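Local structure of serine acetyltransferase 1, putative (Entamoeba histolytica, 7BW9) at residues A[70-75]-A[148-153]; A[112-117]-A[175-180]; A[141-146]-A[166-171]. The protein probably catalyses the transfer of an acetyl group to serine, a step of cysteine biosynthesis, and is seen here with cysteine bound. All coordinates share one frame; numbering follows the deposited sequence.

Interaction 1 (A[70-75]-A[148-153]); sequences YHIQNS and IEYSRE
His71 begins the contact at the outer end of the Tyr150 side chain. Its imidazole offers an edge to the phenol oxygen, which lies near the ring plane with Tyr150 OH 4.2 Å from His71 CD2. The polar partner of that hydroxyl is Glu37: Tyr150 OH is hydrogen-bonded to Glu37 OE2 of helix 36-45, and the same carboxylate oxygen is shared only weakly with His71 NE2.

One residue on, Ile72 runs across the phenol at about a right angle. Its two branches divide the work: CG1 touches the oxygen (Ile72 CG1 to Tyr150 OH, 3.6 Å), while CG2 meets the ortho carbon (Ile72 CG2 to Tyr150 CE2, 3.7 Å). At the other margin of the ring stands Ser75, whose CB lies 3.3 Å from Tyr150 CD1, where the two backbones also come nearest. The hydroxyl of Ser75 is turned back beside its own backbone N (chi1 -46°) and bonds to His71 O, 2.9 Å from Ser75 OG. Ser75 N reaches that carbonyl from the opposite face of its plane. This leaves the methylene to press on the tyrosine and brings OG over one face of the His71 ring, toward its rim.

Ile72 and Ser75 thus approach the phenol obliquely from the same side of its plane. The Tyr150 ring, anti to the backbone N (chi1 167°), is carried out from helix 148-162 across axes 10.4 Å apart. Leu142 of helix 128-144 adds further cover to both Ile72 and Tyr150. The two segments run at 126° to each other, and Tyr150 supplies nearly all of the contact from helix 148-162, set against His71, Ile72 and Ser75 of helix 58-79, within the all-helical N-terminal domain of serine acetyltransferases.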
loop_
_atom_site.group_PDB
_atom_site.type_symbol
_atom_site.label_atom_id
_atom_site.label_comp_id
_atom_site.label_asym_id
_atom_site.label_seq_id
_atom_site.Cartn_x
_atom_site.Cartn_y
_atom_site.Cartn_z
ATOM N N TYR A 70 21.809 -16.932 4.018
ATOM C CA TYR A 70 21.346 -18.204 4.533
ATOM C C TYR A 70 19.837 -18.209 4.752
ATOM O O TYR A 70 19.198 -19.259 4.616
ATOM C CB TYR A 70 22.147 -18.548 5.786
ATOM C CG TYR A 70 23.547 -19.074 5.432
ATOM C CD1 TYR A 70 23.724 -20.009 4.407
ATOM C CD2 TYR A 70 24.680 -18.629 6.101
ATOM C CE1 TYR A 70 24.993 -20.497 4.071
ATOM C CE2 TYR A 70 25.960 -19.114 5.777
ATOM C CZ TYR A 70 26.110 -20.045 4.761
ATOM O OH TYR A 70 27.370 -20.523 4.437
ATOM N N HIS A 71 19.226 -17.055 5.028
ATOM C CA HIS A 71 17.769 -17.020 4.966
ATOM C C HIS A 71 17.287 -17.195 3.526
ATOM O O HIS A 71 16.286 -17.881 3.278
ATOM C CB HIS A 71 17.228 -15.723 5.565
ATOM C CG HIS A 71 15.759 -15.533 5.345
ATOM N ND1 HIS A 71 14.812 -15.905 6.275
ATOM C CD2 HIS A 71 15.072 -15.027 4.290
ATOM C CE1 HIS A 71 13.606 -15.636 5.805
ATOM N NE2 HIS A 71 13.736 -15.102 4.603
ATOM N N ILE A 72 17.991 -16.599 2.561
ATOM C CA ILE A 72 17.594 -16.777 1.164
ATOM C C ILE A 72 17.766 -18.230 0.758
ATOM O O ILE A 72 16.881 -18.824 0.127
ATOM C CB ILE A 72 18.387 -15.833 0.237
ATOM C CG1 ILE A 72 18.005 -14.373 0.498
ATOM C CG2 ILE A 72 18.150 -16.183 -1.243
ATOM C CD1 ILE A 72 18.935 -13.373 -0.157
ATOM N N GLN A 73 18.902 -18.834 1.136
ATOM C CA GLN A 73 19.143 -20.228 0.787
ATOM C C GLN A 73 18.058 -21.129 1.367
ATOM O O GLN A 73 17.540 -22.012 0.673
ATOM C CB GLN A 73 20.536 -20.655 1.256
ATOM C CG GLN A 73 20.784 -22.153 1.118
ATOM C CD GLN A 73 22.251 -22.518 0.933
ATOM O OE1 GLN A 73 23.134 -21.654 0.901
ATOM N NE2 GLN A 73 22.514 -23.815 0.798
ATOM N N ASN A 74 17.657 -20.887 2.615
ATOM C CA ASN A 74 16.627 -21.731 3.218
ATOM C C ASN A 74 15.275 -21.576 2.530
ATOM O O ASN A 74 14.523 -22.553 2.432
ATOM C CB ASN A 74 16.496 -21.433 4.711
ATOM C CG ASN A 74 17.727 -21.845 5.489
ATOM O OD1 ASN A 74 18.566 -22.600 4.985
ATOM N ND2 ASN A 74 17.846 -21.355 6.724
ATOM N N SER A 75 14.936 -20.373 2.062
ATOM C CA SER A 75 13.655 -20.219 1.380
ATOM C C SER A 75 13.673 -20.876 0.007
ATOM O O SER A 75 12.670 -21.468 -0.413
ATOM C CB SER A 75 13.290 -18.742 1.264
ATOM O OG SER A 75 13.499 -18.085 2.500
ATOM N N ILE A 148 12.277 -19.000 -9.496
ATOM C CA ILE A 148 11.183 -18.093 -9.807
ATOM C C ILE A 148 10.215 -17.948 -8.639
ATOM O O ILE A 148 9.515 -16.933 -8.556
ATOM C CB ILE A 148 10.445 -18.519 -11.088
ATOM C CG1 ILE A 148 9.703 -19.842 -10.878
ATOM C CG2 ILE A 148 11.427 -18.604 -12.248
ATOM C CD1 ILE A 148 8.973 -20.321 -12.102
ATOM N N GLU A 149 10.197 -18.902 -7.706
ATOM C CA GLU A 149 9.213 -18.873 -6.632
ATOM C C GLU A 149 9.634 -17.933 -5.507
ATOM O O GLU A 149 8.861 -17.055 -5.104
ATOM C CB GLU A 149 8.987 -20.279 -6.085
ATOM C CG GLU A 149 8.640 -21.339 -7.121
ATOM C CD GLU A 149 7.144 -21.587 -7.275
ATOM O OE1 GLU A 149 6.375 -21.280 -6.337
ATOM O OE2 GLU A 149 6.740 -22.104 -8.342
ATOM N N TYR A 150 10.845 -18.107 -4.965
ATOM C CA TYR A 150 11.216 -17.282 -3.819
ATOM C C TYR A 150 11.477 -15.838 -4.237
ATOM O O TYR A 150 11.147 -14.914 -3.492
ATOM C CB TYR A 150 12.428 -17.844 -3.072
ATOM C CG TYR A 150 12.968 -16.803 -2.114
ATOM C CD1 TYR A 150 12.270 -16.462 -0.960
ATOM C CD2 TYR A 150 14.110 -16.086 -2.419
ATOM C CE1 TYR A 150 12.739 -15.480 -0.108
ATOM C CE2 TYR A 150 14.583 -15.106 -1.585
ATOM C CZ TYR A 150 13.904 -14.802 -0.436
ATOM O OH TYR A 150 14.411 -13.815 0.375
ATOM N N SER A 151 12.070 -15.619 -5.417
ATOM C CA SER A 151 12.264 -14.247 -5.884
ATOM C C SER A 151 10.932 -13.494 -5.999
ATOM O O SER A 151 10.887 -12.279 -5.777
ATOM C CB SER A 151 13.013 -14.244 -7.218
ATOM O OG SER A 151 12.263 -14.869 -8.240
ATOM N N ARG A 152 9.841 -14.206 -6.303
ATOM C CA ARG A 152 8.526 -13.574 -6.376
ATOM C C ARG A 152 7.986 -13.272 -4.988
ATOM O O ARG A 152 7.481 -12.170 -4.732
ATOM C CB ARG A 152 7.547 -14.465 -7.144
ATOM C CG ARG A 152 6.124 -13.902 -7.216
ATOM C CD ARG A 152 6.056 -12.673 -8.130
ATOM N NE ARG A 152 4.765 -11.986 -8.080
ATOM C CZ ARG A 152 3.725 -12.276 -8.861
ATOM N NH1 ARG A 152 3.809 -13.255 -9.752
ATOM N NH2 ARG A 152 2.593 -11.600 -8.741
ATOM N N GLU A 153 8.064 -14.256 -4.084
ATOM C CA GLU A 153 7.724 -14.034 -2.683
ATOM C C GLU A 153 8.475 -12.828 -2.125
ATOM O O GLU A 153 7.892 -11.959 -1.464
ATOM C CB GLU A 153 8.043 -15.295 -1.874
ATOM C CG GLU A 153 7.523 -15.291 -0.445
ATOM C CD GLU A 153 8.054 -16.474 0.370
ATOM O OE1 GLU A 153 7.445 -17.567 0.311
ATOM O OE2 GLU A 153 9.094 -16.317 1.050
#

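Interaction 2 (A[112-117]-A[175-180]). With CYS (cysteine), chain D.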
loop_
_atom_site.group_PDB
_atom_site.type_symbol
_atom_site.label_atom_id
_atom_site.label_comp_id
_atom_site.label_asym_id
_atom_site.label_seq_id
_atom_site.Cartn_x
_atom_site.Cartn_y
_atom_site.Cartn_z
ATOM N N THR A 112 18.520 13.935 -8.261
ATOM C CA THR A 112 18.414 14.891 -9.367
ATOM C C THR A 112 16.980 15.016 -9.854
ATOM O O THR A 112 16.567 16.101 -10.270
ATOM C CB THR A 112 19.320 14.499 -10.547
ATOM O OG1 THR A 112 18.743 13.394 -11.251
ATOM C CG2 THR A 112 20.688 14.078 -10.075
ATOM N N GLY A 113 16.212 13.928 -9.805
ATOM C CA GLY A 113 14.864 13.870 -10.323
ATOM C C GLY A 113 13.775 14.394 -9.413
ATOM O O GLY A 113 12.616 14.448 -9.836
ATOM N N ASP A 114 14.077 14.780 -8.177
ATOM C CA ASP A 114 13.031 15.164 -7.227
ATOM C C ASP A 114 13.385 16.463 -6.517
ATOM O O ASP A 114 14.293 16.466 -5.655
ATOM C CB ASP A 114 12.774 14.037 -6.224
ATOM C CG ASP A 114 11.625 14.347 -5.253
ATOM O OD1 ASP A 114 10.837 15.277 -5.531
ATOM O OD2 ASP A 114 11.522 13.655 -4.203
ATOM N N PRO A 115 12.676 17.561 -6.805
ATOM C CA PRO A 115 12.914 18.806 -6.061
ATOM C C PRO A 115 12.711 18.674 -4.555
ATOM O O PRO A 115 13.282 19.476 -3.814
ATOM C CB PRO A 115 11.906 19.787 -6.679
ATOM C CG PRO A 115 11.564 19.198 -8.017
ATOM C CD PRO A 115 11.613 17.713 -7.810
ATOM N N ALA A 116 11.923 17.700 -4.079
ATOM C CA ALA A 116 11.710 17.508 -2.642
ATOM C C ALA A 116 12.810 16.696 -1.967
ATOM O O ALA A 116 12.875 16.679 -0.733
ATOM C CB ALA A 116 10.360 16.825 -2.383
ATOM N N ALA A 117 13.658 16.007 -2.724
ATOM C CA ALA A 117 14.766 15.252 -2.148
ATOM C C ALA A 117 15.898 16.218 -1.820
ATOM O O ALA A 117 16.559 16.745 -2.719
ATOM C CB ALA A 117 15.224 14.161 -3.110
ATOM N N HIS A 175 20.345 4.118 -12.886
ATOM C CA HIS A 175 19.790 5.437 -12.574
ATOM C C HIS A 175 18.269 5.454 -12.704
ATOM O O HIS A 175 17.686 6.401 -13.237
ATOM C CB HIS A 175 20.409 6.533 -13.450
ATOM C CG HIS A 175 21.880 6.739 -13.226
ATOM N ND1 HIS A 175 22.848 6.089 -13.966
ATOM C CD2 HIS A 175 22.547 7.553 -12.372
ATOM C CE1 HIS A 175 24.044 6.492 -13.578
ATOM N NE2 HIS A 175 23.888 7.372 -12.606
ATOM N N PHE A 176 17.620 4.403 -12.210
ATOM C CA PHE A 176 16.171 4.279 -12.312
ATOM C C PHE A 176 15.524 4.920 -11.091
ATOM O O PHE A 176 15.882 4.586 -9.953
ATOM C CB PHE A 176 15.772 2.801 -12.429
ATOM C CG PHE A 176 14.287 2.575 -12.556
ATOM C CD1 PHE A 176 13.565 3.193 -13.568
ATOM C CD2 PHE A 176 13.616 1.744 -11.668
ATOM C CE1 PHE A 176 12.192 2.988 -13.694
ATOM C CE2 PHE A 176 12.254 1.531 -11.790
ATOM C CZ PHE A 176 11.541 2.150 -12.808
ATOM N N PHE A 177 14.565 5.822 -11.315
ATOM C CA PHE A 177 13.893 6.532 -10.223
ATOM C C PHE A 177 12.378 6.338 -10.296
ATOM O O PHE A 177 11.737 6.704 -11.295
ATOM C CB PHE A 177 14.235 8.025 -10.239
ATOM C CG PHE A 177 13.535 8.839 -9.160
ATOM C CD1 PHE A 177 13.325 8.316 -7.877
ATOM C CD2 PHE A 177 13.133 10.143 -9.414
ATOM C CE1 PHE A 177 12.709 9.074 -6.886
ATOM C CE2 PHE A 177 12.503 10.906 -8.429
ATOM C CZ PHE A 177 12.295 10.368 -7.164
ATOM N N ILE A 178 11.811 5.765 -9.237
ATOM C CA ILE A 178 10.368 5.747 -9.011
ATOM C C ILE A 178 10.067 6.773 -7.928
ATOM O O ILE A 178 10.567 6.651 -6.802
ATOM C CB ILE A 178 9.871 4.351 -8.604
ATOM C CG1 ILE A 178 10.020 3.368 -9.760
ATOM C CG2 ILE A 178 8.413 4.398 -8.142
ATOM C CD1 ILE A 178 9.701 1.950 -9.386
ATOM N N ASP A 179 9.287 7.798 -8.270
ATOM C CA ASP A 179 8.838 8.802 -7.306
ATOM C C ASP A 179 7.447 8.431 -6.815
ATOM O O ASP A 179 6.566 8.132 -7.627
ATOM C CB ASP A 179 8.821 10.209 -7.916
ATOM C CG ASP A 179 8.887 11.324 -6.850
ATOM O OD1 ASP A 179 8.956 11.016 -5.634
ATOM O OD2 ASP A 179 8.868 12.519 -7.233
ATOM N N HIS A 180 7.266 8.434 -5.486
ATOM C CA HIS A 180 6.004 8.105 -4.819
ATOM C C HIS A 180 5.693 6.619 -4.959
ATOM O O HIS A 180 5.758 5.885 -3.970
ATOM C CB HIS A 180 4.845 8.963 -5.348
ATOM C CG HIS A 180 5.090 10.441 -5.246
ATOM N ND1 HIS A 180 5.373 11.070 -4.051
ATOM C CD2 HIS A 180 5.099 11.414 -6.193
ATOM C CE1 HIS A 180 5.546 12.365 -4.267
ATOM N NE2 HIS A 180 5.389 12.602 -5.558
HETATM N N CYS D . 8.228 14.759 -5.813
HETATM C CA CYS D . 8.051 15.754 -6.904
HETATM C C CYS D . 8.087 17.190 -6.349
HETATM O O CYS D . 8.186 17.378 -5.177
HETATM C CB CYS D . 6.767 15.473 -7.673
HETATM S SG CYS D . 5.260 15.645 -6.690
HETATM O OXT CYS D . 8.026 18.106 -7.155
HETATM O O HOH W 1 10.278 13.863 -9.278
HETATM O O HOH W 2 9.116 12.655 -3.624
#
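The end of helix 96-113 and the type I turn from Asp114 to Ala117 face the short strand 177-178 and the loop after it, with CA atoms 7.4 Å apart at Gly113 and Phe177 and no hydrogen bond directly from one segment to the other. Phe177 does the apolar part. Its ring edge points at the Gly113 carbonyl, with Phe177 CE2 3.8 Å from Gly113 O, and its far end rests against the Asp114 methylene, which approaches obliquely. Beyond it, Asp114 and Asp179 cross at about a right angle, their carboxylate planes 56° apart.

Between these acids sits the amino group of the bound cysteine. It donates to both, CYS N lying 2.7 Å from Asp114 OD1 and equally 2.7 Å from Asp179 OD2; a positive charge there would offset the closeness of Asp114 OD1 to Asp179 OD2, 3.8 Å. Asp114 OD1 also takes the N-H of Ala116, 3.0 Å from Ala116 N, from above the carboxylate plane, which makes an Asx turn. The acid is thereby braced by its own turn, while Tyr127 OH bonds to OD2. This is the amino-acid pocket of a hexapeptide-repeat acetyltransferase, placed where the helical domain meets the first coil of the left-handed beta-helix.

A water donating to Asp114 OD2 and Asp179 OD1 links the two segments; a second donates to Asp179 OD2, its link to Gly113 O being unusually short and so less certain. The His180 ring presents its edge to the thiol, with His180 NE2 3.2 Å from CYS SG and the sulfur in the ring plane; Asp179 OD1 lies over the centre of one ring face. On its other nitrogen, ND1, His180 is bonded to Asp165 of the third subunit, and Arg222 of that subunit hydrogen-bonds the ligand.

Interaction 3 (A[141-146]-A[166-171]); sequences ILYMNG and IHPGTS
Ile141 O, in the last turn of the helix that sends Tyr143 onto Pro168 and Gly169, takes two donors from Asn145, the backbone N and the amide ND2, which arrive from opposite faces of the carbonyl plane. The hydrogen bond from the side-chain amide is short and nearly straight, with Asn145 ND2 2.8 Å from Ile141 O and 169° at the hydrogen. Gly146, at positive phi, then closes the helix in a Schellman motif.

From this helix end Tyr143 leans onto the type I turn from His167 to Thr170. With CG anti to the backbone N (chi1 170°), the phenol lies flat against the turn: Gly169 CA stands over the ring centre in a CH-pi contact, 3.5 Å from the Tyr143 centroid. Behind it, Tyr143 CB packs on Pro168 CB at 4.0 Å. The Tyr143 hydroxyl continues to Glu188, to which it is hydrogen-bonded.

Tyr143 CE2 lies at the edge of the His167 imidazole, near its plane, while His167 CE1, 3.8 Å from Tyr143 CE2, comes obliquely to the phenol rim. The rotation of His167 is fixed by Gly169 N, which donates to His167 ND1 in the ring plane at 2.9 Å. Gln136 and His140, earlier on helix 128-144, also bond backbone oxygens of the turn. The turn is a corner of the first coil of the left-handed beta-helix, between strands 165-166 and 171-172, docked on the helical domain.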
loop_
_atom_site.group_PDB
_atom_site.type_symbol
_atom_site.label_atom_id
_atom_site.label_comp_id
_atom_site.label_asym_id
_atom_site.label_seq_id
_atom_site.Cartn_x
_atom_site.Cartn_y
_atom_site.Cartn_z
ATOM N N ILE A 141 18.591 -11.276 -9.668
ATOM C CA ILE A 141 19.681 -12.237 -9.823
ATOM C C ILE A 141 19.218 -13.627 -9.424
ATOM O O ILE A 141 19.581 -14.624 -10.056
ATOM C CB ILE A 141 20.908 -11.789 -9.015
ATOM C CG1 ILE A 141 21.479 -10.522 -9.650
ATOM C CG2 ILE A 141 21.978 -12.907 -8.976
ATOM C CD1 ILE A 141 22.384 -9.808 -8.788
ATOM N N LEU A 142 18.389 -13.714 -8.387
ATOM C CA LEU A 142 17.847 -15.007 -8.001
ATOM C C LEU A 142 16.998 -15.578 -9.127
ATOM O O LEU A 142 17.161 -16.739 -9.521
ATOM C CB LEU A 142 17.041 -14.864 -6.711
ATOM C CG LEU A 142 17.837 -14.253 -5.554
ATOM C CD1 LEU A 142 16.947 -14.054 -4.333
ATOM C CD2 LEU A 142 19.040 -15.145 -5.222
ATOM N N TYR A 143 16.120 -14.744 -9.691
ATOM C CA TYR A 143 15.214 -15.198 -10.741
ATOM C C TYR A 143 15.987 -15.662 -11.970
ATOM O O TYR A 143 15.689 -16.721 -12.536
ATOM C CB TYR A 143 14.231 -14.074 -11.082
ATOM C CG TYR A 143 13.373 -14.283 -12.316
ATOM C CD1 TYR A 143 13.875 -14.011 -13.587
ATOM C CD2 TYR A 143 12.041 -14.697 -12.205
ATOM C CE1 TYR A 143 13.100 -14.182 -14.723
ATOM C CE2 TYR A 143 11.245 -14.863 -13.341
ATOM C CZ TYR A 143 11.781 -14.599 -14.594
ATOM O OH TYR A 143 11.019 -14.750 -15.731
ATOM N N MET A 144 16.999 -14.888 -12.384
ATOM C CA MET A 144 17.783 -15.213 -13.577
ATOM C C MET A 144 18.584 -16.502 -13.420
ATOM O O MET A 144 18.922 -17.138 -14.422
ATOM C CB MET A 144 18.737 -14.064 -13.916
ATOM C CG MET A 144 18.067 -12.816 -14.479
ATOM S SD MET A 144 17.024 -13.126 -15.923
ATOM C CE MET A 144 18.218 -13.951 -16.993
ATOM N N ASN A 145 18.899 -16.910 -12.193
ATOM C CA ASN A 145 19.592 -18.168 -11.987
ATOM C C ASN A 145 18.650 -19.306 -11.623
ATOM O O ASN A 145 19.112 -20.369 -11.204
ATOM C CB ASN A 145 20.680 -17.996 -10.940
ATOM C CG ASN A 145 21.838 -17.165 -11.458
ATOM O OD1 ASN A 145 22.836 -17.706 -11.922
ATOM N ND2 ASN A 145 21.707 -15.844 -11.386
ATOM N N GLY A 146 17.347 -19.117 -11.801
ATOM C CA GLY A 146 16.404 -20.220 -11.870
ATOM C C GLY A 146 15.381 -20.278 -10.765
ATOM O O GLY A 146 14.486 -21.133 -10.830
ATOM N N ILE A 166 6.834 -4.793 -8.570
ATOM C CA ILE A 166 7.787 -5.048 -9.648
ATOM C C ILE A 166 8.122 -6.530 -9.674
ATOM O O ILE A 166 8.524 -7.105 -8.648
ATOM C CB ILE A 166 9.080 -4.224 -9.495
ATOM C CG1 ILE A 166 8.777 -2.737 -9.421
ATOM C CG2 ILE A 166 10.045 -4.531 -10.649
ATOM C CD1 ILE A 166 10.026 -1.889 -9.280
ATOM N N HIS A 167 7.992 -7.139 -10.847
ATOM C CA HIS A 167 8.266 -8.561 -10.953
ATOM C C HIS A 167 9.771 -8.828 -10.845
ATOM O O HIS A 167 10.587 -8.022 -11.294
ATOM C CB HIS A 167 7.726 -9.113 -12.269
ATOM C CG HIS A 167 7.584 -10.601 -12.280
ATOM N ND1 HIS A 167 8.637 -11.444 -12.566
ATOM C CD2 HIS A 167 6.520 -11.399 -12.020
ATOM C CE1 HIS A 167 8.230 -12.699 -12.474
ATOM N NE2 HIS A 167 6.948 -12.700 -12.152
ATOM N N PRO A 168 10.166 -9.948 -10.230
ATOM C CA PRO A 168 11.602 -10.272 -10.177
ATOM C C PRO A 168 12.238 -10.453 -11.546
ATOM O O PRO A 168 13.449 -10.239 -11.700
ATOM C CB PRO A 168 11.647 -11.571 -9.349
ATOM C CG PRO A 168 10.255 -12.152 -9.473
ATOM C CD PRO A 168 9.338 -10.962 -9.553
ATOM N N GLY A 169 11.461 -10.835 -12.556
ATOM C CA GLY A 169 12.007 -10.979 -13.895
ATOM C C GLY A 169 12.271 -9.680 -14.620
ATOM O O GLY A 169 13.027 -9.677 -15.594
ATOM N N THR A 170 11.686 -8.570 -14.166
ATOM C CA THR A 170 11.877 -7.291 -14.846
ATOM C C THR A 170 13.363 -6.957 -14.989
ATOM O O THR A 170 14.139 -7.118 -14.048
ATOM C CB THR A 170 11.160 -6.186 -14.069
ATOM O OG1 THR A 170 9.785 -6.541 -13.894
ATOM C CG2 THR A 170 11.245 -4.872 -14.800
ATOM N N SER A 171 13.753 -6.507 -16.184
ATOM C CA SER A 171 15.109 -6.059 -16.482
ATOM C C SER A 171 15.160 -4.533 -16.441
ATOM O O SER A 171 14.453 -3.865 -17.210
ATOM C CB SER A 171 15.538 -6.562 -17.863
ATOM O OG SER A 171 16.847 -6.129 -18.157
#

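Overall arrangement
In sequence the segments run 70-75, 112-117, 141-146, 148-153, 166-171 and 175-180, so interaction 3 is nested inside the loop closed by interaction 2, while interaction 1 crosses both. Interactions 1 and 3 are neighbours, centres 12 Å apart: helices 128-144 and 148-162 follow each other, and Ser151 packs on Tyr143 and Pro168. Interaction 2 lies on the opposite side of the chain's centre, its centre about 29 Å from that of interaction 1 and 24 Å from that of interaction 3, although edges of 2 and 3 meet through Ile178 and Ile166. Interaction 1 joins helices within the helical domain; interactions 2 and 3 attach it to the beta-helix, interaction 2 at a cysteine site shared between subunits.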